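Local coordinates for CPXV018 protein (Cowpox virus, PDB 4PDC) that binds the human NK cell receptor NKG2D as a secreted viral protein with an MHC-like fold, and so serves cowpox virus in immune evasion, at residues E[2-8]-E[21-27]; E[33-38]-E[55-60]; E[44-48]-E[141-145]; E[94-98]-E[117-122]. The protein carries 2 engineered substitutions. Numbering follows the deposited sequence.

Contact 1 of 4, residues E[2-8]-E[21-27]. Engineered in segment 21-27: Asp24 (natural residue Tyr).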
loop_
_atom_site.group_PDB
_atom_site.type_symbol
_atom_site.label_atom_id
_atom_site.label_comp_id
_atom_site.label_asym_id
_atom_site.label_seq_id
_atom_site.Cartn_x
_atom_site.Cartn_y
_atom_site.Cartn_z
ATOM N N HIS E 2 9.000 20.943 6.191
ATOM C CA HIS E 2 7.705 20.984 5.521
ATOM C C HIS E 2 6.753 19.969 6.118
ATOM O O HIS E 2 7.182 18.981 6.708
ATOM C CB HIS E 2 7.867 20.729 4.022
ATOM C CG HIS E 2 8.722 21.742 3.329
ATOM N ND1 HIS E 2 8.285 23.019 3.052
ATOM C CD2 HIS E 2 9.989 21.666 2.857
ATOM C CE1 HIS E 2 9.246 23.688 2.440
ATOM N NE2 HIS E 2 10.289 22.889 2.308
ATOM N N LYS E 3 5.458 20.224 5.964
ATOM C CA LYS E 3 4.441 19.308 6.449
ATOM C C LYS E 3 3.245 19.261 5.506
ATOM O O LYS E 3 2.856 20.269 4.911
ATOM C CB LYS E 3 3.994 19.699 7.860
ATOM C CG LYS E 3 3.472 21.113 7.983
ATOM C CD LYS E 3 3.318 21.514 9.442
ATOM C CE LYS E 3 2.757 22.921 9.570
ATOM N NZ LYS E 3 2.590 23.330 10.992
ATOM N N LEU E 4 2.694 18.062 5.361
ATOM C CA LEU E 4 1.497 17.833 4.571
ATOM C C LEU E 4 0.435 17.287 5.511
ATOM O O LEU E 4 0.640 16.256 6.144
ATOM C CB LEU E 4 1.784 16.862 3.426
ATOM C CG LEU E 4 0.668 16.556 2.427
ATOM C CD1 LEU E 4 0.225 17.802 1.674
ATOM C CD2 LEU E 4 1.152 15.500 1.464
ATOM N N ALA E 5 -0.684 17.997 5.618
ATOM C CA ALA E 5 -1.743 17.631 6.553
ATOM C C ALA E 5 -3.043 17.319 5.821
ATOM O O ALA E 5 -3.405 17.995 4.855
ATOM C CB ALA E 5 -1.963 18.741 7.559
ATOM N N PHE E 6 -3.728 16.285 6.295
ATOM C CA PHE E 6 -5.038 15.896 5.791
ATOM C C PHE E 6 -6.051 16.002 6.920
ATOM O O PHE E 6 -5.869 15.387 7.967
ATOM C CB PHE E 6 -5.013 14.466 5.251
ATOM C CG PHE E 6 -4.096 14.271 4.083
ATOM C CD1 PHE E 6 -2.738 14.097 4.274
ATOM C CD2 PHE E 6 -4.595 14.242 2.795
ATOM C CE1 PHE E 6 -1.893 13.911 3.201
ATOM C CE2 PHE E 6 -3.756 14.054 1.718
ATOM C CZ PHE E 6 -2.403 13.889 1.921
ATOM N N ASN E 7 -7.108 16.781 6.713
ATOM C CA ASN E 7 -8.160 16.930 7.716
ATOM C C ASN E 7 -9.485 16.362 7.213
ATOM O O ASN E 7 -10.160 16.974 6.385
ATOM C CB ASN E 7 -8.331 18.400 8.105
ATOM C CG ASN E 7 -9.201 18.577 9.340
ATOM O OD1 ASN E 7 -10.322 19.077 9.260
ATOM N ND2 ASN E 7 -8.691 18.146 10.488
ATOM N N PHE E 8 -9.835 15.180 7.711
ATOM C CA PHE E 8 -11.078 14.514 7.345
ATOM C C PHE E 8 -12.179 14.892 8.316
ATOM O O PHE E 8 -11.997 14.788 9.525
ATOM C CB PHE E 8 -10.900 12.997 7.344
ATOM C CG PHE E 8 -9.874 12.509 6.378
ATOM C CD1 PHE E 8 -8.528 12.531 6.709
ATOM C CD2 PHE E 8 -10.249 12.008 5.144
ATOM C CE1 PHE E 8 -7.576 12.075 5.818
ATOM C CE2 PHE E 8 -9.298 11.551 4.247
ATOM C CZ PHE E 8 -7.961 11.585 4.586
ATOM N N VAL E 21 -12.752 16.828 3.023
ATOM C CA VAL E 21 -11.332 16.700 3.324
ATOM C C VAL E 21 -10.590 17.949 2.859
ATOM O O VAL E 21 -10.862 18.466 1.777
ATOM C CB VAL E 21 -10.703 15.468 2.658
ATOM C CG1 VAL E 21 -9.300 15.242 3.201
ATOM C CG2 VAL E 21 -11.566 14.231 2.880
ATOM N N ASP E 22 -9.673 18.425 3.700
ATOM C CA ASP E 22 -8.776 19.532 3.377
ATOM C C ASP E 22 -7.334 19.047 3.390
ATOM O O ASP E 22 -6.909 18.376 4.333
ATOM C CB ASP E 22 -8.925 20.683 4.378
ATOM C CG ASP E 22 -10.328 21.248 4.419
ATOM O OD1 ASP E 22 -10.964 21.348 3.351
ATOM O OD2 ASP E 22 -10.792 21.591 5.526
ATOM N N VAL E 23 -6.586 19.385 2.346
ATOM C CA VAL E 23 -5.162 19.072 2.293
ATOM C C VAL E 23 -4.369 20.361 2.404
ATOM O O VAL E 23 -4.500 21.252 1.562
ATOM C CB VAL E 23 -4.779 18.346 1.003
ATOM C CG1 VAL E 23 -3.339 17.863 1.076
ATOM C CG2 VAL E 23 -5.719 17.172 0.755
ATOM N N ASP E 24 -3.548 20.452 3.443
ATOM C CA ASP E 24 -2.750 21.644 3.698
ATOM C C ASP E 24 -1.266 21.341 3.526
ATOM O O ASP E 24 -0.755 20.377 4.097
ATOM C CB ASP E 24 -3.003 22.181 5.112
ATOM C CG ASP E 24 -4.463 22.532 5.361
ATOM O OD1 ASP E 24 -5.187 22.826 4.389
ATOM O OD2 ASP E 24 -4.885 22.524 6.538
ATOM N N LEU E 25 -0.588 22.166 2.733
ATOM C CA LEU E 25 0.868 22.134 2.644
ATOM C C LEU E 25 1.442 23.326 3.400
ATOM O O LEU E 25 1.210 24.470 3.027
ATOM C CB LEU E 25 1.325 22.156 1.182
ATOM C CG LEU E 25 2.838 22.143 0.951
ATOM C CD1 LEU E 25 3.463 20.870 1.502
ATOM C CD2 LEU E 25 3.149 22.295 -0.530
ATOM N N ASP E 26 2.183 23.051 4.469
ATOM C CA ASP E 26 2.744 24.104 5.310
ATOM C C ASP E 26 1.666 25.083 5.783
ATOM O O ASP E 26 1.798 26.298 5.625
ATOM C CB ASP E 26 3.853 24.842 4.557
ATOM C CG ASP E 26 5.033 23.941 4.235
ATOM O OD1 ASP E 26 5.277 23.000 5.014
ATOM O OD2 ASP E 26 5.710 24.161 3.208
ATOM N N ASP E 27 0.600 24.535 6.362
ATOM C CA ASP E 27 -0.501 25.331 6.907
ATOM C C ASP E 27 -1.132 26.237 5.852
ATOM O O ASP E 27 -1.620 27.327 6.160
ATOM C CB ASP E 27 -0.020 26.170 8.097
ATOM C CG ASP E 27 0.419 25.315 9.272
ATOM O OD1 ASP E 27 -0.239 24.283 9.535
ATOM O OD2 ASP E 27 1.421 25.671 9.932
#
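Backbone hydrogen bonds set the pairing. Strands 2-8 and 21-25 run antiparallel as a beta hairpin, their axes approaching to 4.7 Å and their N-to-C directions 166° apart. Ala5 and Asp24 form one hydrogen-bonded pair (Ala5 N to Asp24 O and Asp24 N to Ala5 O, both 2.8 Å), Asn7 and Asp22 the next (Asn7 N to Asp22 O 2.9 Å, Asp22 N to Asn7 O 3.1 Å); Asp26 N donates to Lys3 O (2.9 Å).

Apolar contacts gather on the face of Leu4, Phe6, Phe8, Val21, Val23 and Leu25, under helices 51-64 and 131-146. Val23 CG1 lies 4.2 Å from the Phe6 ring centroid and Val21 CG1 4.0 Å from that of Phe8, both CH-pi contacts; valine is compact enough to set a methyl over a ring face.

Polar side chains finish the open end. Asp26 OD2 accepts from His2 ND1 (2.8 Å) and its OD1 from Lys3 N (2.9 Å); the long Lys3 carries NZ to Asp27 OD2, a 2.8 Å salt bridge.

The hairpin is thus apolar beneath the helices, with Ala5 among mostly polar residues opposite (Asp24 there is engineered), its end held by Asp26 and a salt bridge.

Contact 2 of 4, residues E[33-38]-E[55-60]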
loop_
_atom_site.group_PDB
_atom_site.type_symbol
_atom_site.label_atom_id
_atom_site.label_comp_id
_atom_site.label_asym_id
_atom_site.label_seq_id
_atom_site.Cartn_x
_atom_site.Cartn_y
_atom_site.Cartn_z
ATOM N N PHE E 33 -12.006 18.653 -0.873
ATOM C CA PHE E 33 -12.873 17.575 -1.332
ATOM C C PHE E 33 -14.199 17.712 -0.592
ATOM O O PHE E 33 -14.203 17.833 0.630
ATOM C CB PHE E 33 -12.209 16.218 -1.070
ATOM C CG PHE E 33 -13.079 15.028 -1.377
ATOM C CD1 PHE E 33 -13.240 14.587 -2.676
ATOM C CD2 PHE E 33 -13.715 14.336 -0.356
ATOM C CE1 PHE E 33 -14.033 13.486 -2.957
ATOM C CE2 PHE E 33 -14.505 13.233 -0.630
ATOM C CZ PHE E 33 -14.665 12.809 -1.932
ATOM N N ASP E 34 -15.312 17.721 -1.326
ATOM C CA ASP E 34 -16.622 18.015 -0.733
ATOM C C ASP E 34 -17.505 16.780 -0.561
ATOM O O ASP E 34 -18.708 16.900 -0.322
ATOM C CB ASP E 34 -17.368 19.057 -1.584
ATOM C CG ASP E 34 -17.662 18.577 -3.001
ATOM O OD1 ASP E 34 -17.655 17.352 -3.257
ATOM O OD2 ASP E 34 -17.914 19.441 -3.870
ATOM N N GLY E 35 -16.907 15.600 -0.688
ATOM C CA GLY E 35 -17.646 14.356 -0.590
ATOM C C GLY E 35 -17.883 13.743 -1.954
ATOM O O GLY E 35 -18.029 12.527 -2.078
ATOM N N LYS E 36 -17.912 14.590 -2.979
ATOM C CA LYS E 36 -18.139 14.153 -4.353
ATOM C C LYS E 36 -16.952 14.503 -5.240
ATOM O O LYS E 36 -16.336 13.627 -5.845
ATOM C CB LYS E 36 -19.413 14.794 -4.911
ATOM C CG LYS E 36 -19.692 14.474 -6.377
ATOM C CD LYS E 36 -20.898 15.243 -6.894
ATOM C CE LYS E 36 -21.125 14.982 -8.375
ATOM N NZ LYS E 36 -22.157 15.887 -8.957
ATOM N N ASP E 37 -16.644 15.795 -5.316
ATOM C CA ASP E 37 -15.605 16.287 -6.209
ATOM C C ASP E 37 -14.382 16.774 -5.447
ATOM O O ASP E 37 -14.481 17.236 -4.311
ATOM C CB ASP E 37 -16.152 17.417 -7.081
ATOM C CG ASP E 37 -17.274 16.956 -7.994
ATOM O OD1 ASP E 37 -16.977 16.299 -9.015
ATOM O OD2 ASP E 37 -18.449 17.252 -7.693
ATOM N N ILE E 38 -13.226 16.651 -6.087
ATOM C CA ILE E 38 -11.981 17.172 -5.549
ATOM C C ILE E 38 -11.578 18.360 -6.404
ATOM O O ILE E 38 -11.924 18.422 -7.583
ATOM C CB ILE E 38 -10.872 16.101 -5.541
ATOM C CG1 ILE E 38 -9.707 16.533 -4.649
ATOM C CG2 ILE E 38 -10.395 15.803 -6.959
ATOM C CD1 ILE E 38 -8.820 15.380 -4.231
ATOM N N TYR E 55 -6.070 11.159 -4.645
ATOM C CA TYR E 55 -6.745 11.569 -3.421
ATOM C C TYR E 55 -8.260 11.437 -3.546
ATOM O O TYR E 55 -8.937 11.113 -2.569
ATOM C CB TYR E 55 -6.384 13.012 -3.052
ATOM C CG TYR E 55 -4.940 13.216 -2.620
ATOM C CD1 TYR E 55 -4.226 12.207 -1.979
ATOM C CD2 TYR E 55 -4.295 14.426 -2.852
ATOM C CE1 TYR E 55 -2.904 12.400 -1.588
ATOM C CE2 TYR E 55 -2.981 14.628 -2.465
ATOM C CZ TYR E 55 -2.290 13.612 -1.838
ATOM O OH TYR E 55 -0.986 13.820 -1.465
ATOM N N LYS E 56 -8.798 11.696 -4.733
ATOM C CA LYS E 56 -10.241 11.572 -4.928
ATOM C C LYS E 56 -10.684 10.155 -4.581
ATOM O O LYS E 56 -11.713 9.957 -3.940
ATOM C CB LYS E 56 -10.642 11.921 -6.362
ATOM C CG LYS E 56 -12.153 11.925 -6.588
ATOM C CD LYS E 56 -12.507 12.357 -8.002
ATOM C CE LYS E 56 -14.014 12.434 -8.204
ATOM N NZ LYS E 56 -14.367 12.933 -9.566
ATOM N N ASN E 57 -9.886 9.172 -4.982
ATOM C CA ASN E 57 -10.190 7.781 -4.684
ATOM C C ASN E 57 -9.985 7.445 -3.209
ATOM O O ASN E 57 -10.847 6.828 -2.587
ATOM C CB ASN E 57 -9.332 6.854 -5.547
ATOM C CG ASN E 57 -9.785 6.819 -6.993
ATOM O OD1 ASN E 57 -10.980 6.902 -7.283
ATOM N ND2 ASN E 57 -8.833 6.695 -7.912
ATOM N N VAL E 58 -8.843 7.841 -2.658
ATOM C CA VAL E 58 -8.554 7.580 -1.255
ATOM C C VAL E 58 -9.580 8.250 -0.347
ATOM O O VAL E 58 -10.007 7.668 0.646
ATOM C CB VAL E 58 -7.141 8.065 -0.872
ATOM C CG1 VAL E 58 -6.917 7.956 0.634
ATOM C CG2 VAL E 58 -6.092 7.262 -1.619
ATOM N N PHE E 59 -9.963 9.479 -0.678
ATOM C CA PHE E 59 -10.896 10.221 0.162
ATOM C C PHE E 59 -12.297 9.612 0.092
ATOM O O PHE E 59 -12.939 9.407 1.122
ATOM C CB PHE E 59 -10.931 11.701 -0.239
ATOM C CG PHE E 59 -9.635 12.436 0.009
ATOM C CD1 PHE E 59 -8.574 11.822 0.665
ATOM C CD2 PHE E 59 -9.476 13.747 -0.419
ATOM C CE1 PHE E 59 -7.383 12.499 0.886
ATOM C CE2 PHE E 59 -8.284 14.430 -0.199
ATOM C CZ PHE E 59 -7.240 13.804 0.453
ATOM N N SER E 60 -12.773 9.315 -1.113
ATOM C CA SER E 60 -14.101 8.724 -1.275
ATOM C C SER E 60 -14.197 7.397 -0.525
ATOM O O SER E 60 -15.170 7.144 0.191
ATOM C CB SER E 60 -14.428 8.515 -2.755
ATOM O OG SER E 60 -14.459 9.749 -3.447
HETATM O O HOH W 1 -15.667 10.780 -5.372
HETATM O O HOH W 2 -13.643 15.925 -8.881
#
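Phe33 lays the face of its ring under Phe59 of helix 51-64: Phe59 CB sits 3.9 Å from the Phe33 ring centroid, a CH-pi contact, and the two rings form an offset edge-to-face pair, centroids 5.8 Å apart and planes at 67°. The flat ring of Phe33 offers a face on which Phe59 CB and the Phe59 ring edge can rest. Ile38 fills the next space along the helix, its CD1 3.6 Å from Tyr55 CB and 4.2 Å from Phe59 CE2.

The intervening turn is held by Asp34 OD1, which accepts from Lys36 N (an Asx turn) and Asp37 N (an Asx motif), both 2.8 Å; Gly35 suits its positive phi. One water bridges Lys36 O (3.0 Å) and Ser60 OG (2.5 Å). Extended Lys56 brings CE to 3.5 Å from Lys36 O and NZ to a second water (3.2 Å), which also accepts from Ile38 N (2.9 Å).

Since Phe59 also meets Phe8 and Val21, this is the helix-on-sheet packing of an MHC-like platform.

Contact 3 of 4, residues E[44-48]-E[141-145]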
loop_
_atom_site.group_PDB
_atom_site.type_symbol
_atom_site.label_atom_id
_atom_site.label_comp_id
_atom_site.label_asym_id
_atom_site.label_seq_id
_atom_site.Cartn_x
_atom_site.Cartn_y
_atom_site.Cartn_z
ATOM N N PHE E 44 -0.563 26.217 -8.190
ATOM C CA PHE E 44 0.391 25.208 -8.644
ATOM C C PHE E 44 -0.225 23.808 -8.700
ATOM O O PHE E 44 0.398 22.880 -9.207
ATOM C CB PHE E 44 1.658 25.214 -7.764
ATOM C CG PHE E 44 1.499 24.558 -6.416
ATOM C CD1 PHE E 44 1.563 23.179 -6.282
ATOM C CD2 PHE E 44 1.345 25.324 -5.275
ATOM C CE1 PHE E 44 1.437 22.579 -5.044
ATOM C CE2 PHE E 44 1.221 24.727 -4.030
ATOM C CZ PHE E 44 1.267 23.352 -3.917
ATOM N N MET E 45 -1.456 23.663 -8.212
ATOM C CA MET E 45 -2.157 22.380 -8.267
ATOM C C MET E 45 -3.102 22.278 -9.465
ATOM O O MET E 45 -3.631 21.208 -9.759
ATOM C CB MET E 45 -2.943 22.149 -6.973
ATOM C CG MET E 45 -2.076 21.773 -5.776
ATOM S SD MET E 45 -1.020 20.337 -6.064
ATOM C CE MET E 45 -2.211 19.109 -6.578
ATOM N N ILE E 46 -3.319 23.390 -10.156
ATOM C CA ILE E 46 -4.186 23.381 -11.328
ATOM C C ILE E 46 -3.578 22.525 -12.432
ATOM O O ILE E 46 -2.409 22.681 -12.779
ATOM C CB ILE E 46 -4.446 24.811 -11.837
ATOM C CG1 ILE E 46 -5.370 25.532 -10.848
ATOM C CG2 ILE E 46 -5.078 24.792 -13.235
ATOM C CD1 ILE E 46 -5.597 26.999 -11.138
ATOM N N GLY E 47 -4.382 21.610 -12.966
ATOM C CA GLY E 47 -3.946 20.743 -14.045
ATOM C C GLY E 47 -3.231 19.488 -13.574
ATOM O O GLY E 47 -2.848 18.648 -14.387
ATOM N N ASP E 48 -3.046 19.354 -12.265
ATOM C CA ASP E 48 -2.392 18.170 -11.718
ATOM C C ASP E 48 -3.175 16.909 -12.082
ATOM O O ASP E 48 -4.392 16.864 -11.920
ATOM C CB ASP E 48 -2.248 18.284 -10.204
ATOM C CG ASP E 48 -1.837 16.972 -9.563
ATOM O OD1 ASP E 48 -0.682 16.545 -9.763
ATOM O OD2 ASP E 48 -2.673 16.368 -8.859
ATOM N N LEU E 141 5.224 17.544 -3.707
ATOM C CA LEU E 141 4.363 18.726 -3.721
ATOM C C LEU E 141 5.157 19.988 -3.401
ATOM O O LEU E 141 4.874 21.059 -3.938
ATOM C CB LEU E 141 3.206 18.563 -2.735
ATOM C CG LEU E 141 2.138 17.540 -3.130
ATOM C CD1 LEU E 141 1.225 17.249 -1.950
ATOM C CD2 LEU E 141 1.327 18.012 -4.334
ATOM N N VAL E 142 6.151 19.865 -2.529
ATOM C CA VAL E 142 7.044 20.981 -2.252
ATOM C C VAL E 142 7.750 21.377 -3.548
ATOM O O VAL E 142 7.961 22.557 -3.813
ATOM C CB VAL E 142 8.075 20.629 -1.157
ATOM C CG1 VAL E 142 9.186 21.673 -1.093
ATOM C CG2 VAL E 142 7.391 20.521 0.200
ATOM N N ARG E 143 8.094 20.381 -4.358
ATOM C CA ARG E 143 8.759 20.623 -5.634
ATOM C C ARG E 143 7.883 21.452 -6.574
ATOM O O ARG E 143 8.345 22.443 -7.140
ATOM C CB ARG E 143 9.136 19.296 -6.294
ATOM C CG ARG E 143 9.721 19.417 -7.692
ATOM C CD ARG E 143 11.014 20.214 -7.702
ATOM N NE ARG E 143 11.586 20.287 -9.045
ATOM C CZ ARG E 143 12.352 19.346 -9.590
ATOM N NH1 ARG E 143 12.651 18.246 -8.913
ATOM N NH2 ARG E 143 12.821 19.506 -10.819
ATOM N N LYS E 144 6.627 21.046 -6.740
ATOM C CA LYS E 144 5.687 21.794 -7.569
ATOM C C LYS E 144 5.552 23.223 -7.066
ATOM O O LYS E 144 5.605 24.177 -7.838
ATOM C CB LYS E 144 4.307 21.136 -7.579
ATOM C CG LYS E 144 4.269 19.738 -8.151
ATOM C CD LYS E 144 2.834 19.265 -8.353
ATOM C CE LYS E 144 2.200 19.907 -9.578
ATOM N NZ LYS E 144 0.793 19.467 -9.781
ATOM N N MET E 145 5.373 23.351 -5.757
ATOM C CA MET E 145 5.130 24.640 -5.130
ATOM C C MET E 145 6.310 25.588 -5.325
ATOM O O MET E 145 6.126 26.784 -5.557
ATOM C CB MET E 145 4.838 24.445 -3.641
ATOM C CG MET E 145 4.625 25.732 -2.858
ATOM S SD MET E 145 6.145 26.336 -2.103
ATOM C CE MET E 145 6.441 25.082 -0.856
HETATM O O HOH W 3 -0.337 20.888 -11.899
#
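Phe44, in a short 3-10 segment, points its side chain at helix 131-146. Met145 CB rests over the ring face, 3.8 Å from the Phe44 centroid in a CH-pi contact, and Lys144 CB approaches Phe44 CD1 at 3.7 Å; the broad ring can thus cover the backbone and methylenes of a helical turn. Leu25, on strand 16-25, touches the same ring.

Met45 follows, its flexible thioether bringing SD to 3.7 Å from Leu141 CD2. The chain then reverses in a type II beta turn from Met45 to Asp48, closed by Asp48 N to Met45 O at 3.2 Å. Within it Ile46 contributes its carbonyl: a water donates to Ile46 O (2.9 Å) and accepts from Lys144 NZ (2.8 Å). Gly47 suits its positive phi.

Asp48 ends the segment with a long salt bridge, OD1 to Lys144 NZ at 3.3 Å, weak as a hydrogen bond. Its OD2 has the stronger partner in Leu52 N, at the start of helix 51-64. One carboxylate therefore addresses both helices, while Arg143 has weak polar contacts with NKG2D. Here the loop entering one helix packs against the other, a join between the two helical sides of an MHC-like platform.

Contact 4 of 4, residues E[94-98]-E[117-122]. Engineered in segment 94-98: Asp96 (natural residue Phe).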
loop_
_atom_site.group_PDB
_atom_site.type_symbol
_atom_site.label_atom_id
_atom_site.label_comp_id
_atom_site.label_asym_id
_atom_site.label_seq_id
_atom_site.Cartn_x
_atom_site.Cartn_y
_atom_site.Cartn_z
ATOM N N ASP E 94 1.891 12.693 12.926
ATOM C CA ASP E 94 0.991 13.140 13.970
ATOM C C ASP E 94 -0.434 12.864 13.521
ATOM O O ASP E 94 -0.765 13.060 12.351
ATOM C CB ASP E 94 1.199 14.632 14.255
ATOM C CG ASP E 94 0.374 15.124 15.426
ATOM O OD1 ASP E 94 0.034 14.296 16.295
ATOM O OD2 ASP E 94 0.073 16.337 15.481
ATOM N N GLN E 95 -1.273 12.386 14.429
ATOM C CA GLN E 95 -2.679 12.207 14.102
ATOM C C GLN E 95 -3.555 12.455 15.316
ATOM O O GLN E 95 -3.180 12.141 16.447
ATOM C CB GLN E 95 -2.940 10.808 13.522
ATOM C CG GLN E 95 -2.650 9.643 14.457
ATOM C CD GLN E 95 -2.976 8.289 13.833
ATOM O OE1 GLN E 95 -3.166 8.173 12.619
ATOM N NE2 GLN E 95 -3.043 7.257 14.668
ATOM N N ASP E 96 -4.721 13.040 15.057
ATOM C CA ASP E 96 -5.676 13.388 16.099
ATOM C C ASP E 96 -7.065 12.921 15.703
ATOM O O ASP E 96 -7.393 12.850 14.517
ATOM C CB ASP E 96 -5.690 14.900 16.344
ATOM C CG ASP E 96 -4.384 15.413 16.912
ATOM O OD1 ASP E 96 -3.799 14.727 17.777
ATOM O OD2 ASP E 96 -3.946 16.504 16.490
ATOM N N TYR E 97 -7.867 12.608 16.712
ATOM C CA TYR E 97 -9.267 12.251 16.534
ATOM C C TYR E 97 -10.127 13.197 17.361
ATOM O O TYR E 97 -9.874 13.364 18.557
ATOM C CB TYR E 97 -9.529 10.812 16.971
ATOM C CG TYR E 97 -8.586 9.782 16.397
ATOM C CD1 TYR E 97 -7.343 9.552 16.975
ATOM C CD2 TYR E 97 -8.947 9.021 15.293
ATOM C CE1 TYR E 97 -6.484 8.602 16.461
ATOM C CE2 TYR E 97 -8.095 8.070 14.771
ATOM C CZ TYR E 97 -6.863 7.863 15.361
ATOM O OH TYR E 97 -6.009 6.914 14.847
ATOM N N LEU E 98 -11.135 13.803 16.735
ATOM C CA LEU E 98 -12.054 14.698 17.439
ATOM C C LEU E 98 -13.485 14.199 17.335
ATOM O O LEU E 98 -13.942 13.798 16.261
ATOM C CB LEU E 98 -11.993 16.128 16.887
ATOM C CG LEU E 98 -10.635 16.790 16.678
ATOM C CD1 LEU E 98 -10.807 18.127 15.977
ATOM C CD2 LEU E 98 -9.943 16.972 18.004
ATOM N N TRP E 117 -14.886 5.169 14.649
ATOM C CA TRP E 117 -14.107 6.223 14.015
ATOM C C TRP E 117 -12.664 6.190 14.511
ATOM O O TRP E 117 -11.722 6.333 13.733
ATOM C CB TRP E 117 -14.747 7.582 14.303
ATOM C CG TRP E 117 -14.072 8.750 13.646
ATOM C CD1 TRP E 117 -13.165 9.594 14.214
ATOM C CD2 TRP E 117 -14.261 9.209 12.302
ATOM N NE1 TRP E 117 -12.777 10.554 13.308
ATOM C CE2 TRP E 117 -13.434 10.338 12.126
ATOM C CE3 TRP E 117 -15.050 8.776 11.232
ATOM C CZ2 TRP E 117 -13.377 11.042 10.926
ATOM C CZ3 TRP E 117 -14.991 9.477 10.039
ATOM C CH2 TRP E 117 -14.160 10.596 9.897
ATOM N N LEU E 118 -12.510 5.981 15.813
ATOM C CA LEU E 118 -11.201 5.945 16.454
ATOM C C LEU E 118 -10.383 4.742 16.012
ATOM O O LEU E 118 -9.178 4.855 15.778
ATOM C CB LEU E 118 -11.360 5.925 17.982
ATOM C CG LEU E 118 -10.081 5.784 18.819
ATOM C CD1 LEU E 118 -9.166 6.989 18.646
ATOM C CD2 LEU E 118 -10.420 5.586 20.290
ATOM N N THR E 119 -11.032 3.589 15.904
ATOM C CA THR E 119 -10.312 2.359 15.620
ATOM C C THR E 119 -10.159 2.058 14.130
ATOM O O THR E 119 -9.473 1.098 13.780
ATOM C CB THR E 119 -10.993 1.146 16.279
ATOM O OG1 THR E 119 -12.308 0.967 15.737
ATOM C CG2 THR E 119 -11.088 1.343 17.782
ATOM N N THR E 120 -10.774 2.858 13.257
ATOM C CA THR E 120 -10.746 2.555 11.818
ATOM C C THR E 120 -10.262 3.678 10.905
ATOM O O THR E 120 -10.016 3.440 9.723
ATOM C CB THR E 120 -12.145 2.151 11.294
ATOM O OG1 THR E 120 -13.017 3.290 11.306
ATOM C CG2 THR E 120 -12.732 1.026 12.125
ATOM N N SER E 121 -10.144 4.895 11.422
ATOM C CA SER E 121 -9.776 6.027 10.572
ATOM C C SER E 121 -8.391 5.861 9.936
ATOM O O SER E 121 -8.243 5.992 8.719
ATOM C CB SER E 121 -9.831 7.327 11.374
ATOM O OG SER E 121 -11.170 7.775 11.501
ATOM N N GLU E 122 -7.378 5.583 10.753
ATOM C CA GLU E 122 -6.024 5.390 10.235
ATOM C C GLU E 122 -6.011 4.244 9.227
ATOM O O GLU E 122 -5.440 4.354 8.145
ATOM C CB GLU E 122 -5.036 5.111 11.374
ATOM C CG GLU E 122 -3.585 5.011 10.917
ATOM C CD GLU E 122 -2.614 4.773 12.061
ATOM O OE1 GLU E 122 -3.061 4.700 13.225
ATOM O OE2 GLU E 122 -1.399 4.659 11.793
HETATM O O HOH W 4 -7.556 4.901 13.546
#
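Strand 94-98 and helix 117-122 cross at 144° between their N-to-C directions, with axes 9.4 Å apart at closest approach. The backbones come nearest at Tyr97 and Leu118, CA atoms 6.6 Å apart, and at Gln95 and Glu122 the separation has grown to 8.5 Å. Gln95 and Tyr97, two residues apart on an extended strand, both point at the helix, and the larger side chain stands where the backbones are closer.

Tyr97 makes the largest single contribution, about a third of the buried area. Leu118 CD1 lies over its ring, 3.6 Å from the centroid in a CH-pi contact, while Ser121 CB meets the ring edge, 3.9 Å from Tyr97 CE2; the small serine lets the tyrosine come close. Trp117 CD1 is 4.4 Å from Tyr97 CD2, and Trp117 NE1 is bonded to Thr79 O on strand 75-87. Helix 113-126 thus lies across the antiparallel sheet, as helices do on the platform of an MHC-like fold, and its Thr119 hydrogen-bonds to the NKG2D backbone.

A water 2.9 Å from Tyr97 OH donates to Leu118 O (2.8 Å) and accepts from Glu122 N (2.9 Å), linking the phenol to the helix backbone. Gln95 suits the wider gap: its NE2 donates to Glu122 OE1 at 2.9 Å, and its OE1 is bonded to Tyr80 OH. Glu122 OE2 in turn forms a salt bridge with Lys126.

From the N terminus, contact 1 closes first, pairing the two arms of the opening hairpin in the middle of the sheet. In series with it, contact 2 folds helix 51-64 back over the loop after strand 29-33; Phe59 packs on Phe6, Phe8 and Val21 of contact 1. Contact 3 opens before contact 2 has closed, so the two cross, and it spans 92 residues to bring helix 131-146 to the 44-48 loop. Contact 4 opens and closes within that span, joining helix 113-126 to strand 90-99 on the other side of the chain's centre, about 28 Å from contact 3 between centres. Contact 1 touches all three others.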